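NAD-dependent epimerase/dehydratase (Methanobrevibacter ruminantium, PDB 6DNT) is a UDP-N-acetylglucosamine 4-epimerase that binds NAD and probably inverts the configuration at C4 of UDP-N-acetylglucosamine. Local coordinates at residues A110-P122 with L172-C184. Numbering follows the deposited sequence.
Sequences AALASVPGSVAEP and LPCSPYAAQKASC. With NAD (nicotinamide-adenine-dinucleotide), chain B.
Tyr-177 meets Ser-118 at the start of helix 176-184, beside the NAD pocket of this Rossmann-type short-chain dehydrogenase/reductase fold. Tyr-177 and Lys-181, one helical turn apart, form the YxxxK motif of that family. The ring reaches past residues 112-115 to the cofactor because chi1 of Tyr-177 (171°) turns CG away from the backbone N. CG2 of Val-115 packs against CD2 of Tyr-177 at 3.7 Å, and the two side chains cross at about a right angle. CD1 of Tyr-177 lies 3.7 Å from Leu-112 O. NAD O2D sits at the ring edge, in plane, 2.7 Å from Tyr-177 OH. This hydroxyl also lies close to the bound UDP-N-acetylmuramic acid; how its proton is shared is not settled, and the contact to the sugar nucleotide is doubtful. Lys-181 bends at chi2 and donates from NZ to NAD O3D at 2.8 Å and to Ser-151 O. On the other segment, CB of Ala-111 packs against the same ribose hydroxyl, O3D of NAD, at 3.4 Å.

Behind this first shell, helices 115-120 and 176-184 cross at 101°. Ser-114 and Ser-175 are their N-caps, and Ser-175 OG accepts from Ala-178 N. CG1 of Val-115 rests on Ser-175, while CG2 of Val-119 touches CD of Pro-176. The contact adjoins the dimer interface: Gln-180 bonds through OE1 to Asn-129 and through NE2 to Tyr-187 of the second subunit, and Val-119 and Pro-176 pack on Ser-194 of that subunit. Ser-118 OG joins the two helices. It donates to Val-115 O at 2.7 Å and accepts a weak, bent bond from Tyr-177 N at 2.9 Å (N-H...O 146°).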
# COMPACT_ATOMS: atom_id res chain seq x y z
N ALA A 110 16.33 -4.45 4.17
CA ALA A 110 15.98 -4.29 5.58
C ALA A 110 14.46 -4.30 5.72
O ALA A 110 13.78 -3.60 4.98
CB ALA A 110 16.57 -3.00 6.17
N ALA A 111 13.96 -5.11 6.65
CA ALA A 111 12.53 -5.23 6.93
C ALA A 111 12.38 -6.08 8.17
O ALA A 111 13.30 -6.83 8.51
CB ALA A 111 11.81 -5.89 5.78
N LEU A 112 11.24 -5.95 8.85
CA LEU A 112 10.81 -6.99 9.79
C LEU A 112 10.07 -8.02 8.96
O LEU A 112 8.92 -7.81 8.55
CB LEU A 112 9.98 -6.43 10.92
CG LEU A 112 10.72 -5.50 11.88
CD1 LEU A 112 9.77 -5.00 12.94
CD2 LEU A 112 11.92 -6.20 12.52
N ALA A 113 10.78 -9.10 8.64
CA ALA A 113 10.38 -10.06 7.63
C ALA A 113 9.66 -11.21 8.32
O ALA A 113 10.24 -12.29 8.50
CB ALA A 113 11.61 -10.54 6.87
N SER A 114 8.41 -10.97 8.69
CA SER A 114 7.59 -12.02 9.29
C SER A 114 6.10 -11.79 9.12
O SER A 114 5.55 -10.78 9.57
CB SER A 114 7.91 -12.19 10.76
OG SER A 114 7.10 -13.19 11.36
N VAL A 115 5.44 -12.76 8.50
CA VAL A 115 3.99 -12.76 8.40
C VAL A 115 3.33 -12.83 9.78
O VAL A 115 2.59 -11.94 10.15
CB VAL A 115 3.51 -13.87 7.43
CG1 VAL A 115 2.01 -14.10 7.54
CG2 VAL A 115 3.90 -13.51 5.99
N PRO A 116 3.59 -13.90 10.57
CA PRO A 116 2.92 -13.96 11.87
C PRO A 116 3.33 -12.85 12.85
O PRO A 116 2.50 -12.37 13.61
CB PRO A 116 3.29 -15.36 12.39
CG PRO A 116 4.50 -15.73 11.64
CD PRO A 116 4.40 -15.10 10.30
N GLY A 117 4.60 -12.42 12.80
CA GLY A 117 5.04 -11.30 13.62
C GLY A 117 4.26 -10.02 13.35
O GLY A 117 3.93 -9.29 14.28
N SER A 118 3.98 -9.77 12.07
CA SER A 118 3.22 -8.59 11.66
C SER A 118 1.77 -8.58 12.15
O SER A 118 1.20 -7.53 12.34
CB SER A 118 3.24 -8.44 10.14
OG SER A 118 2.33 -9.33 9.49
N VAL A 119 1.18 -9.76 12.30
CA VAL A 119 -0.18 -9.88 12.81
C VAL A 119 -0.20 -9.48 14.30
O VAL A 119 -1.13 -8.84 14.77
CB VAL A 119 -0.72 -11.32 12.59
CG1 VAL A 119 -2.08 -11.49 13.26
CG2 VAL A 119 -0.83 -11.65 11.09
N ALA A 120 0.83 -9.88 15.02
CA ALA A 120 0.97 -9.55 16.44
C ALA A 120 1.31 -8.09 16.67
O ALA A 120 0.86 -7.51 17.65
CB ALA A 120 2.01 -10.44 17.10
N GLU A 121 2.10 -7.49 15.78
CA GLU A 121 2.60 -6.14 16.00
C GLU A 121 2.50 -5.28 14.72
O GLU A 121 3.51 -4.86 14.16
CB GLU A 121 4.06 -6.19 16.46
CG GLU A 121 4.29 -6.79 17.84
CD GLU A 121 5.75 -6.67 18.22
OE1 GLU A 121 6.57 -7.50 17.77
OE2 GLU A 121 6.12 -5.69 18.90
N PRO A 122 1.26 -5.00 14.29
CA PRO A 122 1.15 -4.32 12.99
C PRO A 122 1.75 -2.92 12.96
O PRO A 122 2.35 -2.57 11.95
CB PRO A 122 -0.37 -4.31 12.73
CG PRO A 122 -1.02 -4.56 14.08
CD PRO A 122 -0.05 -5.47 14.78
N LEU A 172 -3.72 -9.50 -2.85
CA LEU A 172 -4.71 -10.06 -1.91
C LEU A 172 -4.02 -10.32 -0.58
O LEU A 172 -3.92 -11.47 -0.14
CB LEU A 172 -5.31 -11.37 -2.45
CG LEU A 172 -6.31 -11.35 -3.58
CD1 LEU A 172 -6.65 -12.79 -4.00
CD2 LEU A 172 -7.56 -10.59 -3.16
N PRO A 173 -3.53 -9.26 0.07
CA PRO A 173 -2.74 -9.49 1.28
C PRO A 173 -3.56 -10.04 2.45
O PRO A 173 -4.65 -9.55 2.73
CB PRO A 173 -2.21 -8.10 1.61
CG PRO A 173 -3.27 -7.18 1.07
CD PRO A 173 -3.67 -7.82 -0.22
N CYS A 174 -3.03 -11.07 3.10
CA CYS A 174 -3.72 -11.71 4.22
C CYS A 174 -3.16 -11.30 5.56
O CYS A 174 -3.77 -11.61 6.58
CB CYS A 174 -3.67 -13.22 4.05
SG CYS A 174 -4.69 -13.72 2.65
N SER A 175 -1.99 -10.65 5.57
CA SER A 175 -1.36 -10.19 6.80
C SER A 175 -0.90 -8.76 6.62
O SER A 175 -0.73 -8.31 5.49
CB SER A 175 -0.14 -11.04 7.14
OG SER A 175 0.88 -10.91 6.15
N PRO A 176 -0.66 -8.05 7.73
CA PRO A 176 -0.11 -6.69 7.64
C PRO A 176 1.24 -6.67 6.89
O PRO A 176 1.48 -5.78 6.07
CB PRO A 176 0.02 -6.29 9.10
CG PRO A 176 -1.10 -7.03 9.77
CD PRO A 176 -1.03 -8.38 9.11
N TYR A 177 2.06 -7.70 7.07
CA TYR A 177 3.30 -7.85 6.31
C TYR A 177 3.07 -7.80 4.81
O TYR A 177 3.77 -7.07 4.08
CB TYR A 177 4.02 -9.15 6.68
CG TYR A 177 5.20 -9.43 5.76
CD1 TYR A 177 6.42 -8.81 5.97
CD2 TYR A 177 5.07 -10.29 4.67
CE1 TYR A 177 7.49 -9.04 5.13
CE2 TYR A 177 6.12 -10.51 3.80
CZ TYR A 177 7.34 -9.88 4.04
OH TYR A 177 8.38 -10.11 3.19
N ALA A 178 2.12 -8.60 4.34
CA ALA A 178 1.82 -8.64 2.91
C ALA A 178 1.33 -7.29 2.41
O ALA A 178 1.71 -6.86 1.32
CB ALA A 178 0.80 -9.72 2.59
N ALA A 179 0.51 -6.61 3.21
CA ALA A 179 0.02 -5.26 2.86
C ALA A 179 1.18 -4.26 2.78
O ALA A 179 1.20 -3.39 1.90
CB ALA A 179 -1.04 -4.78 3.85
N GLN A 180 2.12 -4.40 3.70
CA GLN A 180 3.32 -3.54 3.75
C GLN A 180 4.22 -3.69 2.54
O GLN A 180 4.64 -2.69 1.95
CB GLN A 180 4.10 -3.76 5.05
CG GLN A 180 3.31 -3.27 6.26
CD GLN A 180 3.57 -3.95 7.59
OE1 GLN A 180 4.48 -4.81 7.70
NE2 GLN A 180 2.82 -3.59 8.60
N LYS A 181 4.51 -4.92 2.13
CA LYS A 181 5.29 -5.13 0.91
C LYS A 181 4.58 -4.58 -0.33
O LYS A 181 5.20 -3.91 -1.17
CB LYS A 181 5.68 -6.60 0.74
CG LYS A 181 6.68 -7.08 1.77
CD LYS A 181 7.98 -6.30 1.71
CE LYS A 181 9.09 -6.95 2.51
NZ LYS A 181 10.35 -6.19 2.35
N ALA A 182 3.28 -4.81 -0.42
CA ALA A 182 2.49 -4.26 -1.52
C ALA A 182 2.52 -2.73 -1.50
O ALA A 182 2.65 -2.10 -2.56
CB ALA A 182 1.07 -4.78 -1.48
N SER A 183 2.39 -2.13 -0.31
CA SER A 183 2.45 -0.67 -0.16
C SER A 183 3.77 -0.11 -0.68
O SER A 183 3.78 0.88 -1.42
CB SER A 183 2.24 -0.24 1.29
OG SER A 183 2.50 1.16 1.46
N CYS A 184 4.87 -0.77 -0.34
CA CYS A 184 6.18 -0.35 -0.83
C CYS A 184 6.25 -0.41 -2.35
O CYS A 184 6.82 0.50 -2.97
CB CYS A 184 7.30 -1.20 -0.25
SG CYS A 184 7.59 -0.96 1.52
PA NAD B . 16.64 -10.98 7.62
O1A NAD B . 17.74 -12.00 7.68
O2A NAD B . 15.87 -10.70 8.86
O5B NAD B . 17.32 -9.63 7.06
C5B NAD B . 16.77 -8.35 7.35
C4B NAD B . 17.94 -7.49 7.81
O4B NAD B . 17.47 -6.16 8.01
C3B NAD B . 18.53 -7.95 9.14
O3B NAD B . 19.94 -8.04 9.01
C2B NAD B . 18.07 -6.91 10.15
O2B NAD B . 18.97 -6.68 11.25
C1B NAD B . 17.89 -5.69 9.28
N9A NAD B . 16.86 -4.73 9.70
C8A NAD B . 15.56 -4.99 9.99
N7A NAD B . 14.89 -3.84 10.27
C5A NAD B . 15.78 -2.82 10.11
C6A NAD B . 15.73 -1.36 10.24
N6A NAD B . 14.59 -0.75 10.59
N1A NAD B . 16.89 -0.66 9.99
C2A NAD B . 18.03 -1.28 9.64
N3A NAD B . 18.14 -2.62 9.50
C4A NAD B . 17.05 -3.41 9.73
O3 NAD B . 15.60 -11.36 6.46
PN NAD B . 15.87 -11.94 5.01
O1N NAD B . 17.30 -11.76 4.58
O2N NAD B . 15.24 -13.31 4.91
O5D NAD B . 14.94 -10.95 4.17
C5D NAD B . 15.52 -9.91 3.38
C4D NAD B . 14.41 -9.25 2.58
O4D NAD B . 13.83 -10.21 1.70
C3D NAD B . 13.28 -8.70 3.44
O3D NAD B . 12.77 -7.47 2.89
C2D NAD B . 12.24 -9.78 3.37
O2D NAD B . 10.93 -9.28 3.64
C1D NAD B . 12.42 -10.27 1.95
N1N NAD B . 11.93 -11.62 1.68
C2N NAD B . 12.52 -12.70 2.23
C3N NAD B . 12.05 -13.98 1.96
C7N NAD B . 12.66 -15.23 2.55
O7N NAD B . 12.18 -16.32 2.24
N7N NAD B . 13.67 -15.17 3.42
C4N NAD B . 10.97 -14.11 1.08
C5N NAD B . 10.37 -12.99 0.53
C6N NAD B . 10.86 -11.75 0.86